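Local atomic coordinates of FdxN element excision controlling factor protein (Anabaena variabilis, PDB entry 2OKF), a protein that probably acts with partner proteins in the site-specific excision of the fdxN DNA element, and probably binds nucleic acid. Residues A[106-109]-A[113-116]. Residues are numbered along the deposited sequence; the frame is centred on the assembly and turned at random.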
# COMPACT_ATOMS: atom_id res chain seq x y z
N LYS A 106 -18.94 0.34 -7.30
CA LYS A 106 -20.25 -0.18 -6.88
C LYS A 106 -20.21 -1.57 -6.29
O LYS A 106 -21.18 -1.97 -5.67
CB LYS A 106 -21.23 -0.16 -8.06
CG LYS A 106 -21.58 1.24 -8.53
CD LYS A 106 -22.46 1.25 -9.77
CE LYS A 106 -23.88 0.89 -9.49
NZ LYS A 106 -24.63 1.16 -10.74
N THR A 107 -19.10 -2.28 -6.49
CA THR A 107 -18.97 -3.64 -6.01
C THR A 107 -17.92 -3.72 -4.89
O THR A 107 -18.27 -3.62 -3.70
CB THR A 107 -18.71 -4.61 -7.16
OG1 THR A 107 -17.52 -4.26 -7.90
CG2 THR A 107 -19.87 -4.57 -8.11
N PHE A 108 -16.65 -3.86 -5.26
CA PHE A 108 -15.58 -3.99 -4.30
C PHE A 108 -15.60 -2.88 -3.27
O PHE A 108 -15.46 -3.13 -2.07
CB PHE A 108 -14.24 -4.02 -5.02
CG PHE A 108 -13.05 -4.20 -4.10
CD1 PHE A 108 -12.82 -5.41 -3.52
CD2 PHE A 108 -12.19 -3.15 -3.81
CE1 PHE A 108 -11.73 -5.57 -2.64
CE2 PHE A 108 -11.13 -3.31 -2.95
CZ PHE A 108 -10.89 -4.55 -2.39
N PHE A 109 -15.71 -1.64 -3.72
CA PHE A 109 -15.66 -0.54 -2.77
C PHE A 109 -16.94 -0.33 -1.95
O PHE A 109 -16.92 0.54 -1.07
CB PHE A 109 -15.14 0.75 -3.40
CG PHE A 109 -13.68 0.69 -3.73
CD1 PHE A 109 -12.75 0.69 -2.71
CD2 PHE A 109 -13.25 0.50 -5.02
CE1 PHE A 109 -11.40 0.56 -2.98
CE2 PHE A 109 -11.90 0.39 -5.32
CZ PHE A 109 -10.98 0.44 -4.30
N PHE A 113 -15.17 -3.83 4.30
CA PHE A 113 -13.74 -3.64 4.59
C PHE A 113 -13.08 -2.57 3.70
O PHE A 113 -12.47 -1.63 4.21
CB PHE A 113 -13.01 -4.97 4.58
CG PHE A 113 -11.53 -4.81 4.73
CD1 PHE A 113 -10.99 -4.57 5.95
CD2 PHE A 113 -10.71 -4.79 3.61
CE1 PHE A 113 -9.63 -4.39 6.08
CE2 PHE A 113 -9.34 -4.59 3.75
CZ PHE A 113 -8.83 -4.39 4.97
N PRO A 114 -13.15 -2.72 2.36
CA PRO A 114 -12.50 -1.69 1.53
C PRO A 114 -13.08 -0.32 1.76
O PRO A 114 -12.35 0.67 1.78
CB PRO A 114 -12.82 -2.13 0.10
CG PRO A 114 -13.13 -3.55 0.19
CD PRO A 114 -13.69 -3.82 1.55
N LYS A 115 -14.40 -0.26 1.91
CA LYS A 115 -15.03 1.02 2.18
C LYS A 115 -14.40 1.66 3.44
O LYS A 115 -14.04 2.82 3.45
CB LYS A 115 -16.54 0.86 2.35
CG LYS A 115 -17.25 2.15 2.70
CD LYS A 115 -18.76 1.94 2.92
CE LYS A 115 -19.51 1.70 1.61
NZ LYS A 115 -19.58 2.92 0.75
N GLU A 116 -14.27 0.89 4.50
CA GLU A 116 -13.70 1.41 5.77
C GLU A 116 -12.22 1.81 5.60
O GLU A 116 -11.78 2.86 6.10
CB GLU A 116 -13.92 0.42 6.89
CG GLU A 116 -13.30 0.78 8.21
CD GLU A 116 -13.96 1.97 8.89
OE1 GLU A 116 -15.10 2.33 8.53
OE2 GLU A 116 -13.32 2.47 9.86
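Phe108 holds CG anti to its own N (chi1 -179°), and this swings its ring across to the pyrrolidine of Pro114. Phe109 instead has CG anti to the carbonyl carbon (chi1 -70°), and its ring also reaches Pro114 CB. Pro114 CG sits over one face of the Phe108 ring, 3.7 Å from the centroid and 17° off the normal, in a CH-pi contact. Phe108 CZ is the ring atom nearest Pro114 CG, at 3.6 Å. Pro114 CB also approaches Phe108 CE2. Phe109 CD1 lies 4.0 Å from Pro114 CB, at an oblique angle. Phe108 CD2 stands over the centre of the Phe109 ring, which also meets Phe73 edge-to-face. The backbone adds to the packing: Phe108 O lies 3.3 Å from Pro114 CG, and Phe109 O is 3.5 Å from Lys115 CB. The Lys115 chain bends at its far end, and Lys115 NZ is hydrogen-bonded to Gln110 OE1. A leucine in place of Phe108 has no flat face for Pro114 CG, and the proline ring would probably be left less firmly packed. Val35 of the second subunit also packs on Pro114. The contact is a buried aromatic-proline cluster at a tight helix-to-helix connection, where a short 3-10 turn after helix 102-106 folds against the first turn of helix 112-120 in this XisH-family, PDDEXK-clan protein.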